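Local coordinates for protein 4-methyl-5(B-hydroxyethyl)-thiazole monophosphate biosynthesis enzyme (Vibrio cholerae O1 biovar El Tor, PDB 3OT1) that is of unknown function, although named for thiazole monophosphate biosynthesis, and belongs to the DJ-1 superfamily with its class I glutamine amidotransferase-like fold, at residues L75-G80 against C111-L116; K105-I110 against Q155-S160. All coordinates share one frame; numbering follows the deposited sequence. Where two conformers were deposited one is given.

Contact 1. Residues L75-G80 against C111-L116; sequences LALPGG and CATPAL
Cys111 reaches back to the Gly79-Gly80 turn from a strained, positive-phi backbone (phi 65°, psi -126°), just after strand 106-110 ends. Its SG, anti to the backbone N (chi1 -177°), takes the N-H of Gly80 in an almost straight bond, N to SG 3.5 Å. The CB of Cys111 rests 3.8 Å from Gly79 CA; the lack of a side chain on Gly79 lets the two backbones come together, CA to CA 4.7 Å. Ala112 follows alongside, its CB 3.9 Å from Gly80 O. At Thr113, in the first turn of helix 113-119, the two branches part. OG1 donates to Pro78 O at 2.7 Å, approaching tilted out of the carbonyl plane, while CG2 meets Leu77 CB at 3.9 Å, the two side chains crossing at about a right angle. Glu24, from helix 22-34, accepts the N-H of Gly79 and touches Cys111. A cysteine on a sharp turn between strand and helix matches the nucleophile elbow of the DJ-1/PfpI family, whose conserved cysteine Cys111 probably is. With a backbone N-H from the start of helix 81-88 pointed at the sulfur, the chemistry is consistent with a reactive thiol held in a preset position.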
loop_
_atom_site.group_PDB
_atom_site.type_symbol
_atom_site.label_atom_id
_atom_site.label_comp_id
_atom_site.label_asym_id
_atom_site.label_seq_id
_atom_site.Cartn_x
_atom_site.Cartn_y
_atom_site.Cartn_z
ATOM N N LEU A 75 12.024 2.571 -14.497
ATOM C CA LEU A 75 12.005 1.258 -13.868
ATOM C C LEU A 75 11.827 1.475 -12.368
ATOM O O LEU A 75 12.582 2.235 -11.780
ATOM C CB LEU A 75 13.342 0.550 -14.150
ATOM C CG LEU A 75 13.528 -0.836 -13.552
ATOM C CD1 LEU A 75 12.544 -1.864 -14.122
ATOM C CD2 LEU A 75 14.963 -1.296 -13.724
ATOM N N ALA A 76 10.843 0.807 -11.753
ATOM C CA ALA A 76 10.595 0.920 -10.323
ATOM C C ALA A 76 10.620 -0.463 -9.683
ATOM O O ALA A 76 9.836 -1.347 -10.070
ATOM C CB ALA A 76 9.268 1.583 -10.053
ATOM N N LEU A 77 11.537 -0.643 -8.739
ATOM C CA LEU A 77 11.790 -1.934 -8.131
ATOM C C LEU A 77 11.281 -1.954 -6.694
ATOM O O LEU A 77 11.815 -1.271 -5.821
ATOM C CB LEU A 77 13.290 -2.225 -8.124
ATOM C CG LEU A 77 13.998 -2.203 -9.488
ATOM C CD1 LEU A 77 15.483 -2.512 -9.276
ATOM C CD2 LEU A 77 13.400 -3.206 -10.437
ATOM N N PRO A 78 10.236 -2.766 -6.428
ATOM C CA PRO A 78 9.803 -2.980 -5.050
ATOM C C PRO A 78 10.872 -3.683 -4.217
ATOM O O PRO A 78 11.797 -4.284 -4.772
ATOM C CB PRO A 78 8.560 -3.868 -5.211
ATOM C CG PRO A 78 8.096 -3.629 -6.649
ATOM C CD PRO A 78 9.379 -3.462 -7.409
ATOM N N GLY A 79 10.687 -3.644 -2.912
ATOM C CA GLY A 79 11.533 -4.369 -1.978
ATOM C C GLY A 79 10.899 -5.658 -1.517
ATOM O O GLY A 79 10.267 -6.374 -2.294
ATOM N N GLY A 80 11.068 -5.955 -0.239
ATOM C CA GLY A 80 10.845 -7.288 0.316
ATOM C C GLY A 80 12.126 -8.080 0.218
ATOM O O GLY A 80 12.814 -7.995 -0.792
ATOM N N CYS A 111 13.436 -0.149 -0.112
ATOM C CA CYS A 111 13.521 -1.178 0.905
ATOM C C CYS A 111 14.784 -2.046 0.770
ATOM O O CYS A 111 15.883 -1.506 0.763
ATOM C CB CYS A 111 12.187 -1.954 0.827
ATOM S SG CYS A 111 11.831 -3.270 1.946
ATOM N N ALA A 112 14.653 -3.365 0.694
ATOM C CA ALA A 112 15.823 -4.234 0.627
ATOM C C ALA A 112 16.575 -4.128 -0.695
ATOM O O ALA A 112 17.733 -4.524 -0.783
ATOM C CB ALA A 112 15.424 -5.702 0.888
ATOM N N THR A 113 15.908 -3.680 -1.749
ATOM C CA THR A 113 16.467 -3.804 -3.079
ATOM C C THR A 113 17.778 -3.054 -3.305
ATOM O O THR A 113 18.674 -3.610 -3.900
ATOM C CB THR A 113 15.370 -3.503 -4.111
ATOM O OG1 THR A 113 14.409 -4.560 -4.006
ATOM C CG2 THR A 113 15.918 -3.425 -5.506
ATOM N N PRO A 114 17.906 -1.803 -2.840
ATOM C CA PRO A 114 19.211 -1.135 -3.082
ATOM C C PRO A 114 20.361 -1.899 -2.417
ATOM O O PRO A 114 21.477 -1.879 -2.941
ATOM C CB PRO A 114 19.013 0.260 -2.480
ATOM C CG PRO A 114 17.508 0.502 -2.616
ATOM C CD PRO A 114 16.919 -0.865 -2.300
ATOM N N ALA A 115 20.117 -2.533 -1.273
ATOM C CA ALA A 115 21.143 -3.321 -0.569
ATOM C C ALA A 115 21.394 -4.671 -1.238
ATOM O O ALA A 115 22.535 -5.007 -1.584
ATOM C CB ALA A 115 20.741 -3.504 0.882
ATOM N N LEU A 116 20.340 -5.466 -1.403
ATOM C CA LEU A 116 20.484 -6.840 -1.854
ATOM C C LEU A 116 20.640 -6.992 -3.357
ATOM O O LEU A 116 21.118 -8.045 -3.811
ATOM C CB LEU A 116 19.334 -7.706 -1.351
ATOM C CG LEU A 116 19.216 -7.811 0.166
ATOM C CD1 LEU A 116 18.084 -8.772 0.537
ATOM C CD2 LEU A 116 20.534 -8.234 0.810
#

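Contact 2. Residues K105-I110 against Q155-S160; sequences KLVAAI and QHLLTS
The carbonyl O of His156 accepts the N-H of Val107 (N to O 3.1 Å) from a left-handed helical backbone, phi 47° and psi 54°, a conformation more usual for glycine. His156 occupies the first position of a G1 beta bulge, formed with Leu157 against the antiparallel edge strand 149-152. Beside the bulge one water is hydrogen-bonded to Lys105 O at 2.8 Å and to Gln155 O at 2.9 Å, bridging the segments where the strand pairing begins.

From there strands 106-110 and 157-160 run parallel, with N-H groups of Val107, Leu158, Ala109 and Ser160 bonding across in turn. The last bond is bent, 135° at the hydrogen, with Ser160 N 3.1 Å from Ala109 O. CA-H...O contacts reinforce the ladder; Ala108 CA comes to 3.1 Å from Leu158 O.

Val107, Ala109, Leu157 and Thr159 lie on one face, where the last three meet Pro114 or Phe118 of helix 113-119 and Val107 packs on Phe124. The CG of Leu157 is anti to the backbone N, and the second torsion then turns CD1 toward the neighbouring strand, 3.5 Å from Val107 O. Ala108, Ile110, Leu158 and Ser160 form the other face; Ala108, Leu158 and Ser160 meet Phe169 or Met173 of helix 166-178, and Ile110 touches Thr165. Here Ala108 CB meets Leu158 CB at 4.1 Å, and Ile110 CG1 packs 3.9 Å from Ser160 CB. The buried Ser160 hydroxyl is engaged by Arg148 O and Thr165 OG1, while Thr159 OG1 bonds Thr130 N.

This parallel pair, with helices 113-119 and 166-178 on its two faces, is part of the three-layer alpha/beta/alpha sandwich of the DJ-1/PfpI family and the wider class I glutamine amidotransferase-like clan.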
loop_
_atom_site.group_PDB
_atom_site.type_symbol
_atom_site.label_atom_id
_atom_site.label_comp_id
_atom_site.label_asym_id
_atom_site.label_seq_id
_atom_site.Cartn_x
_atom_site.Cartn_y
_atom_site.Cartn_z
ATOM N N LYS A 105 17.594 6.703 -18.137
ATOM C CA LYS A 105 16.259 6.685 -17.543
ATOM C C LYS A 105 16.296 6.507 -16.053
ATOM O O LYS A 105 17.157 5.811 -15.535
ATOM C CB LYS A 105 15.460 5.565 -18.173
ATOM C CG LYS A 105 15.153 5.838 -19.661
ATOM C CD LYS A 105 14.596 4.636 -20.397
ATOM C CE LYS A 105 14.219 5.048 -21.815
ATOM N NZ LYS A 105 13.789 3.887 -22.627
ATOM N N LEU A 106 15.316 7.102 -15.377
ATOM C CA LEU A 106 15.152 6.910 -13.956
ATOM C C LEU A 106 15.005 5.440 -13.589
ATOM O O LEU A 106 14.151 4.731 -14.115
ATOM C CB LEU A 106 13.914 7.670 -13.506
ATOM C CG LEU A 106 13.619 7.656 -12.006
ATOM C CD1 LEU A 106 14.735 8.345 -11.194
ATOM C CD2 LEU A 106 12.244 8.312 -11.735
ATOM N N VAL A 107 15.832 5.030 -12.627
ATOM C CA VAL A 107 15.685 3.768 -11.922
ATOM C C VAL A 107 15.385 4.122 -10.473
ATOM O O VAL A 107 16.076 4.945 -9.866
ATOM C CB VAL A 107 16.922 2.889 -12.066
ATOM C CG1 VAL A 107 16.772 1.641 -11.186
ATOM C CG2 VAL A 107 17.146 2.532 -13.545
ATOM N N ALA A 108 14.330 3.497 -9.948
ATOM C CA ALA A 108 13.849 3.772 -8.598
ATOM C C ALA A 108 13.763 2.455 -7.850
ATOM O O ALA A 108 13.300 1.480 -8.414
ATOM C CB ALA A 108 12.473 4.440 -8.686
ATOM N N ALA A 109 14.197 2.418 -6.605
ATOM C CA ALA A 109 14.139 1.196 -5.822
ATOM C C ALA A 109 13.953 1.488 -4.350
ATOM O O ALA A 109 14.419 2.499 -3.841
ATOM C CB ALA A 109 15.412 0.367 -6.025
ATOM N N ILE A 110 13.293 0.570 -3.649
ATOM C CA ILE A 110 12.939 0.780 -2.263
ATOM C C ILE A 110 13.303 -0.424 -1.412
ATOM O O ILE A 110 13.376 -1.552 -1.892
ATOM C CB ILE A 110 11.427 1.146 -2.163
ATOM C CG1 ILE A 110 10.990 1.602 -0.762
ATOM C CG2 ILE A 110 10.549 0.030 -2.703
ATOM C CD1 ILE A 110 9.656 2.318 -0.766
ATOM N N GLN A 155 23.312 9.710 -11.562
ATOM C CA GLN A 155 23.030 8.403 -12.132
ATOM C C GLN A 155 21.520 8.145 -12.236
ATOM O O GLN A 155 21.087 7.003 -12.363
ATOM C CB GLN A 155 23.722 7.295 -11.330
ATOM C CG GLN A 155 25.242 7.352 -11.428
ATOM C CD GLN A 155 25.888 6.182 -10.731
ATOM O OE1 GLN A 155 25.444 5.050 -10.870
ATOM N NE2 GLN A 155 26.961 6.444 -9.993
ATOM N N HIS A 156 20.715 9.217 -12.225
ATOM C CA HIS A 156 19.257 9.126 -12.377
ATOM C C HIS A 156 18.686 8.040 -11.471
ATOM O O HIS A 156 18.003 7.126 -11.950
ATOM C CB HIS A 156 18.881 8.820 -13.831
ATOM C CG HIS A 156 19.507 9.738 -14.820
ATOM N ND1 HIS A 156 20.570 9.367 -15.613
ATOM C CD2 HIS A 156 19.242 11.028 -15.118
ATOM C CE1 HIS A 156 20.922 10.391 -16.375
ATOM N NE2 HIS A 156 20.132 11.410 -16.094
ATOM N N LEU A 157 18.996 8.116 -10.178
ATOM C CA LEU A 157 18.661 7.047 -9.238
ATOM C C LEU A 157 17.846 7.574 -8.061
ATOM O O LEU A 157 18.241 8.506 -7.368
ATOM C CB LEU A 157 19.948 6.399 -8.696
ATOM C CG LEU A 157 19.715 5.282 -7.685
ATOM C CD1 LEU A 157 19.073 4.070 -8.347
ATOM C CD2 LEU A 157 21.009 4.914 -6.956
ATOM N N LEU A 158 16.694 6.955 -7.819
ATOM C CA LEU A 158 15.844 7.316 -6.692
ATOM C C LEU A 158 15.749 6.109 -5.769
ATOM O O LEU A 158 15.381 5.022 -6.233
ATOM C CB LEU A 158 14.449 7.682 -7.188
ATOM C CG LEU A 158 13.469 8.168 -6.108
ATOM C CD1 LEU A 158 13.897 9.553 -5.572
ATOM C CD2 LEU A 158 12.046 8.190 -6.667
ATOM N N THR A 159 16.061 6.281 -4.492
ATOM C CA THR A 159 15.904 5.202 -3.555
ATOM C C THR A 159 15.107 5.634 -2.329
ATOM O O THR A 159 14.957 6.816 -2.035
ATOM C CB THR A 159 17.268 4.606 -3.134
ATOM O OG1 THR A 159 18.106 5.642 -2.620
ATOM C CG2 THR A 159 17.913 3.877 -4.285
ATOM N N SER A 160 14.563 4.639 -1.626
ATOM C CA SER A 160 13.758 4.918 -0.456
ATOM C C SER A 160 13.790 3.713 0.485
ATOM O O SER A 160 14.344 2.680 0.160
ATOM C CB SER A 160 12.349 5.306 -0.884
ATOM O OG SER A 160 11.532 5.799 0.153
HETATM O O HOH W 1 19.489 5.288 -14.088
#

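From the N terminus, strand 74-77 leads into the Gly79-Gly80 turn, and the chain then passes through helices 81-88 and 91-102 before returning as strand 106-110. Contact 1 closes this loop at Cys111, immediately after that strand. Contact 2 closes a second, overlapping loop, from 105-110 to 155-160, which carries helix 113-119 and edge strand 149-152. The two loops cross rather than nest, because 105-110 lies inside the first and 111-116 inside the second. Strand 106-110 belongs to contact 2, pairs at its other edge with 74-77, where Leu75 and Leu77 bond to Ala108, and leads directly into the 111-116 segment of contact 1. Pro114 packs on Thr159, joining helix 113-119 to the sheet.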